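Local coordinates for protein inorganic pyrophosphatase (PDB 6LL8) that probably catalyses the metal-dependent hydrolysis of diphosphate to two phosphates, as a family II inorganic pyrophosphatase that uses manganese or magnesium, at residues Ala24-Gln29 with Met123-Tyr128. Sequence-based numbering, arbitrary orientation.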
ATOM      1  N   ALA A  24      13.748  -6.855   7.807  1.00  8.14           N
ATOM      2  CA  ALA A  24      15.198  -6.647   8.022  1.00  8.40           C
ATOM      3  C   ALA A  24      15.605  -7.215   9.380  1.00  8.44           C
ATOM      4  O   ALA A  24      16.681  -7.824   9.505  1.00  9.34           O
ATOM      5  CB  ALA A  24      15.569  -5.198   7.907  1.00  9.04           C
ATOM      6  N   TYR A  25      14.804  -7.013  10.413  1.00  8.31           N
ATOM      7  CA  TYR A  25      15.146  -7.542  11.750  1.00  8.55           C
ATOM      8  C   TYR A  25      15.260  -9.051  11.662  1.00  9.20           C
ATOM      9  O   TYR A  25      16.211  -9.662  12.172  1.00  9.98           O
ATOM     10  CB  TYR A  25      14.108  -7.108  12.775  1.00  9.50           C
ATOM     11  CG  TYR A  25      14.385  -7.684  14.149  1.00  9.80           C
ATOM     12  CD1 TYR A  25      15.286  -7.096  15.009  1.00 11.65           C
ATOM     13  CD2 TYR A  25      13.793  -8.854  14.549  1.00 10.95           C
ATOM     14  CE1 TYR A  25      15.529  -7.671  16.242  1.00 13.28           C
ATOM     15  CE2 TYR A  25      14.061  -9.474  15.753  1.00 11.91           C
ATOM     16  CZ  TYR A  25      14.931  -8.860  16.617  1.00 12.45           C
ATOM     17  OH  TYR A  25      15.218  -9.441  17.841  1.00 15.54           O
ATOM     18  N   LEU A  26      14.266  -9.709  11.070  1.00  8.91           N
ATOM     19  CA  LEU A  26      14.255 -11.183  10.953  1.00  8.99           C
ATOM     20  C   LEU A  26      15.502 -11.645  10.197  1.00  9.32           C
ATOM     21  O   LEU A  26      16.180 -12.579  10.671  1.00 10.08           O
ATOM     22  CB  LEU A  26      12.995 -11.607  10.207  1.00  9.32           C
ATOM     23  CG  LEU A  26      12.915 -13.091   9.855  1.00  9.25           C
ATOM     24  CD1 LEU A  26      13.045 -13.975  11.087  1.00 10.40           C
ATOM     25  CD2 LEU A  26      11.651 -13.376   9.103  1.00 10.03           C
ATOM     26  N   LYS A  27      15.829 -11.051   9.066  1.00  8.73           N
ATOM     27  CA  LYS A  27      17.009 -11.448   8.282  1.00  9.72           C
ATOM     28  C   LYS A  27      18.271 -11.302   9.136  1.00  9.76           C
ATOM     29  O   LYS A  27      19.102 -12.221   9.157  1.00 10.16           O
ATOM     30  CB  LYS A  27      17.092 -10.603   7.016  1.00 10.16           C
ATOM     31  CG  LYS A  27      16.110 -11.018   5.948  1.00 10.49           C
ATOM     32  CD  LYS A  27      16.363 -12.391   5.416  1.00 11.81           C
ATOM     33  CE  LYS A  27      15.745 -12.628   4.064  1.00 13.33           C
ATOM     34  NZ  LYS A  27      16.088 -13.949   3.547  1.00 13.72           N
ATOM     35  N   ASN A  28      18.430 -10.200   9.828  1.00  9.66           N
ATOM     36  CA  ASN A  28      19.628 -10.049  10.678  1.00 10.68           C
ATOM     37  C   ASN A  28      19.653 -11.133  11.755  1.00 10.62           C
ATOM     38  O   ASN A  28      20.737 -11.636  12.070  1.00 13.26           O
ATOM     39  CB  ASN A  28      19.721  -8.641  11.242  1.00 10.31           C
ATOM     40  CG  ASN A  28      20.110  -7.650  10.165  1.00  9.56           C
ATOM     41  OD1 ASN A  28      21.086  -7.872   9.454  1.00 11.04           O
ATOM     42  ND2 ASN A  28      19.385  -6.553  10.044  1.00 10.68           N
ATOM     43  N   GLN A  29      18.531 -11.484  12.328  1.00 10.64           N
ATOM     44  CA  GLN A  29      18.500 -12.499  13.398  1.00 11.24           C
ATOM     45  C   GLN A  29      18.923 -13.854  12.852  1.00 11.81           C
ATOM     46  O   GLN A  29      19.433 -14.660  13.668  1.00 15.34           O
ATOM     47  CB  GLN A  29      17.138 -12.590  14.069  1.00 12.43           C
ATOM     48  CG  GLN A  29      16.789 -11.403  14.950  1.00 15.58           C
ATOM     49  CD  GLN A  29      17.749 -11.146  16.093  1.00 17.44           C
ATOM     50  OE1 GLN A  29      17.850 -11.997  16.983  1.00 26.98           O
ATOM     51  NE2 GLN A  29      18.576 -10.130  15.907  1.00 20.90           N
ATOM     52  N   MET A 123       4.395 -15.049   9.208  1.00  8.97           N
ATOM     53  CA  MET A 123       4.580 -16.472   8.819  0.50  9.56           C
ATOM     54  C   MET A 123       6.066 -16.780   8.648  1.00  9.50           C
ATOM     55  O   MET A 123       6.488 -17.898   8.973  1.00 10.42           O
ATOM     56  CB  MET A 123       3.869 -16.801   7.506  0.50 10.19           C
ATOM     57  CG  MET A 123       2.373 -16.764   7.600  0.50  9.99           C
ATOM     58  SD  MET A 123       1.708 -16.885   5.905  0.50 11.61           S
ATOM     59  CE  MET A 123      -0.046 -16.710   6.219  0.50 17.86           C
ATOM     60  N   MET A 124       6.842 -15.829   8.161  1.00  8.80           N
ATOM     61  CA  MET A 124       8.297 -16.045   8.035  1.00  9.04           C
ATOM     62  C   MET A 124       8.959 -16.150   9.407  1.00  8.90           C
ATOM     63  O   MET A 124       9.794 -17.048   9.630  1.00 10.09           O
ATOM     64  CB  MET A 124       8.905 -14.924   7.199  1.00  8.88           C
ATOM     65  CG  MET A 124       8.365 -14.846   5.809  1.00  9.98           C
ATOM     66  SD  MET A 124       8.943 -13.428   4.843  1.00 11.28           S
ATOM     67  CE  MET A 124      10.608 -13.936   4.500  1.00 11.46           C
ATOM     68  N   TYR A 125       8.595 -15.296  10.346  1.00  8.85           N
ATOM     69  CA  TYR A 125       9.128 -15.417  11.708  1.00  9.59           C
ATOM     70  C   TYR A 125       8.792 -16.803  12.260  1.00 10.07           C
ATOM     71  O   TYR A 125       9.654 -17.425  12.900  1.00 11.46           O
ATOM     72  CB  TYR A 125       8.569 -14.366  12.666  1.00  9.46           C
ATOM     73  CG  TYR A 125       9.253 -13.029  12.618  1.00  8.92           C
ATOM     74  CD1 TYR A 125       8.876 -12.023  11.743  1.00  9.33           C
ATOM     75  CD2 TYR A 125      10.189 -12.725  13.585  1.00  9.73           C
ATOM     76  CE1 TYR A 125       9.488 -10.784  11.768  1.00  9.19           C
ATOM     77  CE2 TYR A 125      10.814 -11.493  13.621  1.00  9.16           C
ATOM     78  CZ  TYR A 125      10.448 -10.497  12.721  1.00  8.42           C
ATOM     79  OH  TYR A 125      11.064  -9.272  12.800  1.00  9.33           O
ATOM     80  N   ASP A 126       7.571 -17.270  12.047  1.00 10.29           N
ATOM     81  CA  ASP A 126       7.140 -18.593  12.551  1.00 11.87           C
ATOM     82  C   ASP A 126       7.998 -19.677  11.905  1.00 11.04           C
ATOM     83  O   ASP A 126       8.419 -20.627  12.603  1.00 13.29           O
ATOM     84  CB  ASP A 126       5.675 -18.888  12.239  1.00 14.80           C
ATOM     85  CG  ASP A 126       4.647 -18.029  12.939  1.00 19.69           C
ATOM     86  OD1 ASP A 126       4.965 -17.427  13.929  1.00 20.57           O
ATOM     87  OD2 ASP A 126       3.480 -18.029  12.451  1.00 24.81           O
ATOM     88  N   PHE A 127       8.233 -19.581  10.621  1.00 11.27           N
ATOM     89  CA  PHE A 127       9.010 -20.597   9.895  1.00 11.68           C
ATOM     90  C   PHE A 127      10.416 -20.694  10.483  1.00 11.88           C
ATOM     91  O   PHE A 127      10.940 -21.808  10.655  1.00 13.27           O
ATOM     92  CB  PHE A 127       9.063 -20.245   8.410  1.00 12.35           C
ATOM     93  CG  PHE A 127       9.938 -21.159   7.600  1.00 12.10           C
ATOM     94  CD1 PHE A 127       9.551 -22.454   7.299  1.00 15.07           C
ATOM     95  CD2 PHE A 127      11.184 -20.731   7.167  1.00 14.08           C
ATOM     96  CE1 PHE A 127      10.394 -23.286   6.575  1.00 16.30           C
ATOM     97  CE2 PHE A 127      12.013 -21.570   6.451  1.00 15.81           C
ATOM     98  CZ  PHE A 127      11.606 -22.842   6.140  1.00 16.50           C
ATOM     99  N   TYR A 128      11.073 -19.568  10.717  1.00 10.88           N
ATOM    100  CA  TYR A 128      12.455 -19.537  11.234  1.00 11.86           C
ATOM    101  C   TYR A 128      12.516 -19.700  12.755  1.00 12.36           C
ATOM    102  O   TYR A 128      13.613 -19.799  13.320  1.00 14.23           O
ATOM    103  CB  TYR A 128      13.139 -18.238  10.794  1.00 12.09           C
ATOM    104  CG  TYR A 128      13.426 -18.157   9.324  1.00 12.11           C
ATOM    105  CD1 TYR A 128      14.408 -18.950   8.763  1.00 13.43           C
ATOM    106  CD2 TYR A 128      12.732 -17.284   8.515  1.00 12.68           C
ATOM    107  CE1 TYR A 128      14.732 -18.850   7.425  1.00 13.09           C
ATOM    108  CE2 TYR A 128      13.029 -17.191   7.170  1.00 14.49           C
ATOM    109  CZ  TYR A 128      14.038 -17.960   6.626  1.00 14.04           C
ATOM    110  OH  TYR A 128      14.323 -17.822   5.298  1.00 17.07           O
TER
HETATM  111  O   HOH W   1      13.829 -15.387   4.149  1.00 14.43           O
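The Y125 ring receives L26 over one face and meets Y25 at its edge. CB of L26 stands 4.0 Å from the centroid of the Y125 ring, 21° off its normal, a CH-pi contact shifted toward the rim, with CZ the nearest ring atom. Both methyls of L26 also touch this ring, CD1 of L26 near CD2 of Y125 and CD2 of L26 near CD1 of Y125. The L26 and Y125 side chains run in opposite senses as they pass. Y25 is set at about a right angle to Y125. The OH of Y125 lies at the edge of the Y25 ring, near its plane, 3.3 Å from CD2 of Y25. One face of the Y25 ring carries CG of Q29 from its own helix. On the Y128 ring, F127 CD2 sits over the centre of one face, and CD2 of L26 comes in obliquely at 4.1 Å from CD2 of Y128.

Chi1 of L26 (173°) sets CG anti to the backbone N. From CG, chi2 carries CD2 of L26 to 3.7 Å from CB of M124. No direct hydrogen bond joins the segments. One water bridges them, accepting from NZ of K27 at 2.7 Å and hydrogen-bonded to OH of Y128. K27 also forms a salt bridge with E32. The hydroxyl of Y125 is hydrogen-bonded to the carbonyl oxygen of A22, one turn before L26. An alanine in place of Y125 would probably leave that oxygen without this partner, and CB and the methyls of L26 without the ring face they pack on.

The short helix segments run nearly parallel, 13° apart, with axes 10.7 Å from each other. M124 also touches Y70 and W110 of the parallel sheet. This is helix-helix packing on one side of the sheet in the alpha/beta DHH domain.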